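Local coordinates for IPT/TIG domain-containing protein BACOVA_02650 (Bacteroides ovatus, PDB 5E7G), which binds xyloglucan at the cell surface of a gut bacterium, probably before the glycan is transported into the periplasm for degradation, at residues V43-Q48 against T65-L70; L70-Q75 against M96-P101. All coordinates share one frame; numbering follows the deposited sequence.

Interaction 1: residues V43-Q48 against T65-L70; sequences VYINDQ and TVPNEL. With SO4 (sulfate ion), chain F.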
ATOM      1  N   VAL A  43      52.542   5.254 -16.308  1.00 46.64           N
ATOM      2  CA  VAL A  43      51.486   4.290 -16.592  1.00 45.92           C
ATOM      3  C   VAL A  43      50.136   4.987 -16.667  1.00 41.93           C
ATOM      4  O   VAL A  43      49.849   5.894 -15.883  1.00 46.31           O
ATOM      5  CB  VAL A  43      51.415   3.186 -15.530  1.00 45.55           C
ATOM      6  CG1 VAL A  43      50.315   2.179 -15.878  1.00 41.86           C
ATOM      7  CG2 VAL A  43      52.754   2.490 -15.412  1.00 41.07           C
ATOM      8  N   TYR A  44      49.312   4.552 -17.612  1.00 39.45           N
ATOM      9  CA  TYR A  44      47.976   5.105 -17.785  1.00 40.24           C
ATOM     10  C   TYR A  44      46.947   3.991 -17.938  1.00 40.63           C
ATOM     11  O   TYR A  44      47.228   2.970 -18.561  1.00 43.89           O
ATOM     12  CB  TYR A  44      47.913   6.013 -19.015  1.00 42.35           C
ATOM     13  CG  TYR A  44      49.015   7.037 -19.129  1.00 40.14           C
ATOM     14  CD1 TYR A  44      50.245   6.698 -19.667  1.00 40.76           C
ATOM     15  CD2 TYR A  44      48.810   8.352 -18.731  1.00 41.25           C
ATOM     16  CE1 TYR A  44      51.249   7.632 -19.793  1.00 48.05           C
ATOM     17  CE2 TYR A  44      49.808   9.298 -18.853  1.00 40.99           C
ATOM     18  CZ  TYR A  44      51.028   8.934 -19.388  1.00 49.11           C
ATOM     19  OH  TYR A  44      52.030   9.873 -19.513  1.00 48.84           O
ATOM     20  N   ILE A  45      45.762   4.199 -17.371  1.00 38.68           N
ATOM     21  CA  ILE A  45      44.622   3.311 -17.579  1.00 39.30           C
ATOM     22  C   ILE A  45      43.405   4.159 -17.906  1.00 38.88           C
ATOM     23  O   ILE A  45      43.132   5.147 -17.226  1.00 39.40           O
ATOM     24  CB  ILE A  45      44.313   2.430 -16.345  1.00 46.83           C
ATOM     25  CG1 ILE A  45      45.543   1.613 -15.925  1.00 44.10           C
ATOM     26  CG2 ILE A  45      43.130   1.509 -16.650  1.00 41.75           C
ATOM     27  CD1 ILE A  45      45.333   0.785 -14.671  1.00 42.56           C
ATOM     28  N   ASN A  46      42.671   3.763 -18.940  1.00 42.33           N
ATOM     29  CA  ASN A  46      41.537   4.546 -19.417  1.00 50.13           C
ATOM     30  C   ASN A  46      41.916   6.011 -19.655  1.00 44.58           C
ATOM     31  O   ASN A  46      41.177   6.927 -19.287  1.00 45.72           O
ATOM     32  CB  ASN A  46      40.368   4.442 -18.430  1.00 50.99           C
ATOM     33  CG  ASN A  46      39.720   3.071 -18.437  1.00 52.66           C
ATOM     34  OD1 ASN A  46      40.026   2.233 -19.286  1.00 49.65           O
ATOM     35  ND2 ASN A  46      38.799   2.842 -17.506  1.00 51.06           N
ATOM     36  N   ASP A  47      43.079   6.209 -20.274  1.00 40.35           N
ATOM     37  CA  ASP A  47      43.585   7.540 -20.625  1.00 40.07           C
ATOM     38  C   ASP A  47      43.818   8.420 -19.390  1.00 44.80           C
ATOM     39  O   ASP A  47      43.897   9.642 -19.499  1.00 44.55           O
ATOM     40  CB  ASP A  47      42.630   8.233 -21.613  1.00 42.63           C
ATOM     41  CG  ASP A  47      42.666   7.610 -23.008  1.00 45.67           C
ATOM     42  OD1 ASP A  47      43.764   7.218 -23.467  1.00 44.91           O
ATOM     43  OD2 ASP A  47      41.598   7.512 -23.645  1.00 46.74           O
ATOM     44  N   GLN A  48      43.956   7.792 -18.224  1.00 44.95           N
ATOM     45  CA  GLN A  48      44.201   8.514 -16.978  1.00 42.95           C
ATOM     46  C   GLN A  48      45.512   8.094 -16.331  1.00 42.12           C
ATOM     47  O   GLN A  48      45.815   6.910 -16.233  1.00 44.32           O
ATOM     48  CB  GLN A  48      43.068   8.277 -15.984  1.00 47.81           C
ATOM     49  CG  GLN A  48      41.726   8.835 -16.386  1.00 44.83           C
ATOM     50  CD  GLN A  48      40.600   8.192 -15.602  1.00 43.73           C
ATOM     51  OE1 GLN A  48      40.487   8.370 -14.391  1.00 37.80           O
ATOM     52  NE2 GLN A  48      39.776   7.416 -16.288  1.00 50.02           N
ATOM     53  N   THR A  65      48.079  -1.513  -9.001  1.00 44.52           N
ATOM     54  CA  THR A  65      46.676  -1.722  -8.660  1.00 56.33           C
ATOM     55  C   THR A  65      45.802  -0.700  -9.387  1.00 53.70           C
ATOM     56  O   THR A  65      46.086   0.502  -9.387  1.00 49.77           O
ATOM     57  CB  THR A  65      46.437  -1.635  -7.131  1.00 57.87           C
ATOM     58  OG1 THR A  65      46.632  -0.290  -6.683  1.00 67.20           O
ATOM     59  CG2 THR A  65      47.390  -2.562  -6.376  1.00 51.23           C
ATOM     60  N   VAL A  66      44.752  -1.196 -10.031  1.00 53.42           N
ATOM     61  CA  VAL A  66      43.801  -0.339 -10.719  1.00 49.12           C
ATOM     62  C   VAL A  66      43.133   0.574  -9.688  1.00 55.24           C
ATOM     63  O   VAL A  66      42.487   0.080  -8.764  1.00 59.78           O
ATOM     64  CB  VAL A  66      42.730  -1.156 -11.456  1.00 48.29           C
ATOM     65  CG1 VAL A  66      41.773  -0.228 -12.213  1.00 48.43           C
ATOM     66  CG2 VAL A  66      43.383  -2.159 -12.401  1.00 44.65           C
ATOM     67  N   PRO A  67      43.292   1.905  -9.825  1.00 56.45           N
ATOM     68  CA  PRO A  67      42.701   2.824  -8.841  1.00 59.11           C
ATOM     69  C   PRO A  67      41.196   2.646  -8.667  1.00 62.56           C
ATOM     70  O   PRO A  67      40.479   2.400  -9.641  1.00 56.38           O
ATOM     71  CB  PRO A  67      43.014   4.210  -9.422  1.00 52.35           C
ATOM     72  CG  PRO A  67      44.216   4.004 -10.256  1.00 46.97           C
ATOM     73  CD  PRO A  67      44.072   2.631 -10.843  1.00 49.15           C
ATOM     74  N   ASN A  68      40.729   2.774  -7.429  1.00 61.74           N
ATOM     75  CA  ASN A  68      39.306   2.661  -7.122  1.00 64.14           C
ATOM     76  C   ASN A  68      38.492   3.765  -7.765  1.00 55.16           C
ATOM     77  O   ASN A  68      37.417   3.518  -8.308  1.00 63.28           O
ATOM     78  CB  ASN A  68      39.081   2.684  -5.609  1.00 64.77           C
ATOM     79  CG  ASN A  68      39.349   1.347  -4.969  1.00 57.51           C
ATOM     80  OD1 ASN A  68      38.517   0.445  -5.032  1.00 61.36           O
ATOM     81  ND2 ASN A  68      40.518   1.206  -4.355  1.00 63.74           N
ATOM     82  N   GLU A  69      39.017   4.982  -7.702  1.00 60.38           N
ATOM     83  CA  GLU A  69      38.297   6.153  -8.185  1.00 62.64           C
ATOM     84  C   GLU A  69      38.548   6.421  -9.671  1.00 55.26           C
ATOM     85  O   GLU A  69      38.238   7.503 -10.168  1.00 58.63           O
ATOM     86  CB  GLU A  69      38.685   7.382  -7.359  1.00 63.86           C
ATOM     87  CG  GLU A  69      38.552   7.183  -5.855  1.00 76.13           C
ATOM     88  CD  GLU A  69      37.151   6.749  -5.442  1.00 81.70           C
ATOM     89  OE1 GLU A  69      36.175   7.164  -6.106  1.00 71.45           O
ATOM     90  OE2 GLU A  69      37.028   5.986  -4.456  1.00 83.96           O
ATOM     91  N   LEU A  70      39.096   5.435 -10.373  1.00 53.76           N
ATOM     92  CA  LEU A  70      39.326   5.556 -11.811  1.00 49.99           C
ATOM     93  C   LEU A  70      38.018   5.784 -12.567  1.00 47.39           C
ATOM     94  O   LEU A  70      37.063   5.024 -12.413  1.00 47.11           O
ATOM     95  CB  LEU A  70      40.017   4.298 -12.348  1.00 48.09           C
ATOM     96  CG  LEU A  70      40.476   4.343 -13.808  1.00 52.87           C
ATOM     97  CD1 LEU A  70      41.796   5.091 -13.914  1.00 49.77           C
ATOM     98  CD2 LEU A  70      40.599   2.942 -14.394  1.00 48.40           C
TER
HETATM   99  S   SO4 F 513      42.605   4.838  -5.185  1.00135.97           S
HETATM  100  O1  SO4 F 513      41.707   5.258  -6.262  1.00 74.32           O
HETATM  101  O2  SO4 F 513      43.973   5.197  -5.543  1.00 89.86           O
HETATM  102  O3  SO4 F 513      42.218   5.534  -3.959  1.00 96.64           O
HETATM  103  O4  SO4 F 513      42.567   3.390  -4.967  1.00 74.59           O

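Interaction 2: residues L70-Q75 against M96-P101; sequences LELTGQ and MHVLSP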
ATOM      1  N   LEU A  70      39.096   5.435 -10.373  1.00 53.76           N
ATOM      2  CA  LEU A  70      39.326   5.556 -11.811  1.00 49.99           C
ATOM      3  C   LEU A  70      38.018   5.784 -12.567  1.00 47.39           C
ATOM      4  O   LEU A  70      37.063   5.024 -12.413  1.00 47.11           O
ATOM      5  CB  LEU A  70      40.017   4.298 -12.348  1.00 48.09           C
ATOM      6  CG  LEU A  70      40.476   4.343 -13.808  1.00 52.87           C
ATOM      7  CD1 LEU A  70      41.796   5.091 -13.914  1.00 49.77           C
ATOM      8  CD2 LEU A  70      40.599   2.942 -14.394  1.00 48.40           C
ATOM      9  N   GLU A  71      37.970   6.831 -13.384  1.00 51.23           N
ATOM     10  CA  GLU A  71      36.802   7.065 -14.222  1.00 41.87           C
ATOM     11  C   GLU A  71      36.716   5.956 -15.274  1.00 44.50           C
ATOM     12  O   GLU A  71      37.683   5.684 -15.981  1.00 45.15           O
ATOM     13  CB  GLU A  71      36.865   8.443 -14.877  1.00 41.66           C
ATOM     14  CG  GLU A  71      35.592   8.812 -15.644  1.00 58.63           C
ATOM     15  CD  GLU A  71      35.721  10.088 -16.462  1.00 63.12           C
ATOM     16  OE1 GLU A  71      36.800  10.724 -16.438  1.00 79.67           O
ATOM     17  OE2 GLU A  71      34.733  10.449 -17.135  1.00 68.42           O
ATOM     18  N   LEU A  72      35.560   5.311 -15.364  1.00 52.91           N
ATOM     19  CA  LEU A  72      35.416   4.116 -16.190  1.00 42.94           C
ATOM     20  C   LEU A  72      34.843   4.432 -17.567  1.00 53.55           C
ATOM     21  O   LEU A  72      34.226   5.477 -17.775  1.00 50.32           O
ATOM     22  CB  LEU A  72      34.531   3.092 -15.473  1.00 50.36           C
ATOM     23  CG  LEU A  72      34.964   2.750 -14.038  1.00 49.40           C
ATOM     24  CD1 LEU A  72      34.092   1.635 -13.467  1.00 53.47           C
ATOM     25  CD2 LEU A  72      36.435   2.364 -13.969  1.00 46.80           C
ATOM     26  N   THR A  73      35.074   3.521 -18.508  1.00 48.61           N
ATOM     27  CA  THR A  73      34.599   3.687 -19.874  1.00 53.75           C
ATOM     28  C   THR A  73      33.083   3.611 -19.927  1.00 53.43           C
ATOM     29  O   THR A  73      32.467   4.120 -20.861  1.00 48.17           O
ATOM     30  CB  THR A  73      35.180   2.618 -20.810  1.00 44.87           C
ATOM     31  OG1 THR A  73      34.907   1.317 -20.273  1.00 55.50           O
ATOM     32  CG2 THR A  73      36.685   2.807 -20.960  1.00 47.49           C
ATOM     33  N   GLY A  74      32.491   2.967 -18.926  1.00 50.59           N
ATOM     34  CA  GLY A  74      31.047   2.849 -18.842  1.00 51.95           C
ATOM     35  C   GLY A  74      30.354   4.189 -18.682  1.00 48.24           C
ATOM     36  O   GLY A  74      29.258   4.384 -19.198  1.00 50.70           O
ATOM     37  N   GLN A  75      30.997   5.113 -17.971  1.00 50.95           N
ATOM     38  CA  GLN A  75      30.402   6.418 -17.687  1.00 55.90           C
ATOM     39  C   GLN A  75      30.975   7.520 -18.565  1.00 54.17           C
ATOM     40  O   GLN A  75      30.499   8.652 -18.521  1.00 59.06           O
ATOM     41  CB  GLN A  75      30.598   6.789 -16.216  1.00 55.89           C
ATOM     42  CG  GLN A  75      32.051   6.847 -15.764  1.00 68.00           C
ATOM     43  CD  GLN A  75      32.194   6.894 -14.250  1.00 75.84           C
ATOM     44  OE1 GLN A  75      33.196   6.434 -13.694  1.00 59.33           O
ATOM     45  NE2 GLN A  75      31.189   7.443 -13.569  1.00 85.73           N
ATOM     46  N   MET A  96      42.129  -3.606 -22.010  1.00 49.48           N
ATOM     47  CA  MET A  96      41.606  -4.230 -20.802  1.00 63.46           C
ATOM     48  C   MET A  96      40.366  -3.466 -20.351  1.00 57.43           C
ATOM     49  O   MET A  96      40.265  -2.255 -20.562  1.00 62.14           O
ATOM     50  CB  MET A  96      42.659  -4.267 -19.689  1.00 46.67           C
ATOM     51  CG  MET A  96      42.869  -2.942 -18.979  1.00 53.12           C
ATOM     52  SD  MET A  96      44.043  -3.013 -17.609  1.00 70.22           S
ATOM     53  CE  MET A  96      43.298  -4.255 -16.568  1.00 49.53           C
ATOM     54  N   HIS A  97      39.431  -4.173 -19.726  1.00 59.21           N
ATOM     55  CA  HIS A  97      38.132  -3.607 -19.387  1.00 48.28           C
ATOM     56  C   HIS A  97      37.940  -3.498 -17.883  1.00 51.88           C
ATOM     57  O   HIS A  97      37.769  -4.506 -17.199  1.00 54.55           O
ATOM     58  CB  HIS A  97      37.020  -4.460 -19.992  1.00 52.84           C
ATOM     59  CG  HIS A  97      35.667  -3.833 -19.901  1.00 50.27           C
ATOM     60  ND1 HIS A  97      34.961  -3.753 -18.722  1.00 52.76           N
ATOM     61  CD2 HIS A  97      34.893  -3.248 -20.843  1.00 57.63           C
ATOM     62  CE1 HIS A  97      33.808  -3.152 -18.941  1.00 51.47           C
ATOM     63  NE2 HIS A  97      33.741  -2.835 -20.221  1.00 56.47           N
ATOM     64  N   VAL A  98      37.969  -2.271 -17.371  1.00 47.81           N
ATOM     65  CA  VAL A  98      37.688  -2.035 -15.963  1.00 46.07           C
ATOM     66  C   VAL A  98      36.166  -2.011 -15.775  1.00 57.83           C
ATOM     67  O   VAL A  98      35.465  -1.178 -16.362  1.00 50.93           O
ATOM     68  CB  VAL A  98      38.315  -0.723 -15.458  1.00 49.12           C
ATOM     69  CG1 VAL A  98      38.128  -0.593 -13.956  1.00 46.61           C
ATOM     70  CG2 VAL A  98      39.793  -0.667 -15.804  1.00 47.36           C
ATOM     71  N   LEU A  99      35.668  -2.932 -14.955  1.00 55.11           N
ATOM     72  CA  LEU A  99      34.233  -3.192 -14.830  1.00 54.14           C
ATOM     73  C   LEU A  99      33.471  -2.107 -14.087  1.00 54.36           C
ATOM     74  O   LEU A  99      33.874  -1.676 -13.006  1.00 57.67           O
ATOM     75  CB  LEU A  99      34.003  -4.521 -14.112  1.00 56.72           C
ATOM     76  CG  LEU A  99      34.519  -5.773 -14.817  1.00 53.92           C
ATOM     77  CD1 LEU A  99      34.482  -6.950 -13.868  1.00 57.31           C
ATOM     78  CD2 LEU A  99      33.697  -6.057 -16.057  1.00 57.65           C
ATOM     79  N   SER A 100      32.354  -1.683 -14.671  1.00 55.08           N
ATOM     80  CA  SER A 100      31.441  -0.773 -13.994  1.00 52.41           C
ATOM     81  C   SER A 100      30.604  -1.539 -12.971  1.00 48.73           C
ATOM     82  O   SER A 100      30.488  -2.762 -13.050  1.00 47.07           O
ATOM     83  CB  SER A 100      30.536  -0.076 -15.006  1.00 52.54           C
ATOM     84  OG  SER A 100      31.281   0.816 -15.807  1.00 52.28           O
ATOM     85  N   PRO A 101      30.013  -0.820 -12.005  1.00 51.35           N
ATOM     86  CA  PRO A 101      29.138  -1.479 -11.026  1.00 50.49           C
ATOM     87  C   PRO A 101      27.914  -2.127 -11.685  1.00 47.33           C
ATOM     88  O   PRO A 101      27.450  -1.665 -12.732  1.00 43.78           O
ATOM     89  CB  PRO A 101      28.712  -0.333 -10.096  1.00 53.32           C
ATOM     90  CG  PRO A 101      29.662   0.795 -10.377  1.00 48.07           C
ATOM     91  CD  PRO A 101      30.081   0.637 -11.799  1.00 53.88           C
TER
HETATM   92  O   HOH W   1      36.495   0.900 -17.875  1.00 48.49           O
HETATM   93  O   HOH W   2      33.052   0.231 -17.429  1.00 49.85           O

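Interaction 1: residues V43-Q48 against T65-L70
Leu70 drives its isobutyl group into the hairpin turn formed by Ile45 to Gln48, and most of the buried surface belongs to it, Ile45 and Gln48. CG of Leu70 lies anti to the backbone N (chi1 -173°), which carries both methyls across to the turn, where they part. CD2 packs on CG2 of Ile45 at 3.7 Å, the two side chains crossing at about a right angle, and also meets ND2 of Asn46 at 3.6 Å. CD1, the other methyl, lies 3.6 Å from the backbone O of Ile45 and equally close to OE1 of Gln48, so the leucine sits against apolar and polar atoms alike. The far end of Ile45 points elsewhere: its CD1 approaches CG2 of Val66 at 4.2 Å and CD of Pro67 at 4.4 Å. No hydrogen bond crosses between the segments. The amide of Gln48 is held mainly by the carbonyl of Glu71, with a weak bond from NE2 back to O of Asn46. Beyond the apolar contact, the type I turn from Pro67 to Leu70 offers N and ND2 of Asn68 to one oxygen of a sulfate, probably from the crystallisation liquor, and N of Glu69 to another. Within this first IPT/TIG domain, the type I' turn links strands 42-45 and 48-50; Val98 of strand 97-98 and Ile83 of strand 82-86 add to the same buried cluster.

Interaction 2: residues L70-Q75 against M96-P101
Leu72 and Val98 bring the two backbones to 6.6 Å between their CA atoms, and the segments run nearly perpendicular, 86° apart end to end. This is loop-on-strand packing in the immunoglobulin-like IPT/TIG fold: the loop between strands 61-65 and 82-86 lies against the short strand 97-98 and the chain leaving it. Leu72 contributes the most surface, with Val98 next. With CG anti to its carbonyl carbon (chi1 -53°), Leu72 spreads its two methyls along the other segment: CD2 reaches CG1 of Val98 at 3.4 Å, side chain crossing side chain at about a right angle, while CD1 rests on the backbone, 3.4 Å from O of Leu99 and next to CA of Ser100. The second methyl of Val98, CG2, turns to CD2 of Leu70. Gly74, with no side chain, passes Ser100, whose OG lies 3.7 Å from the glycine CA. On its own side Leu72 is steadied by Gln75, whose OE1 accepts from N of Leu72 through an in-plane lone pair, nearly straight at 176°. Before Val98, the His97 ring stacks on that of Tyr184; after it, O of Ser100 accepts from OG1 of Thr185. No direct hydrogen bond joins the segments; two waters do so instead. One accepts from N of Thr73, the other weakly from N of Gly74, and both donate to the carbonyl O of Val98, at 2.8 Å and 3.0 Å respectively.

Leu70 belongs to both contacts, closing interaction 1 and opening interaction 2, so the loop after strand 61-65 meets first the hairpin turn and then strand 97-98. Interaction 1 is buried, a leucine set against both apolar side chains and polar atoms of the turn, with a sulfate at the 67-70 turn. Interaction 2 is only partly buried: its leucine and valine continue the same apolar cluster, and packing runs on to Ser100 and Pro101, while waters bridge backbone N-H groups of the loop to the strand. Asn46 of interaction 1 also touches Leu72 and Thr73 of interaction 2. Val98 touches Ile45, tying strand 97-98 to the hairpin as well.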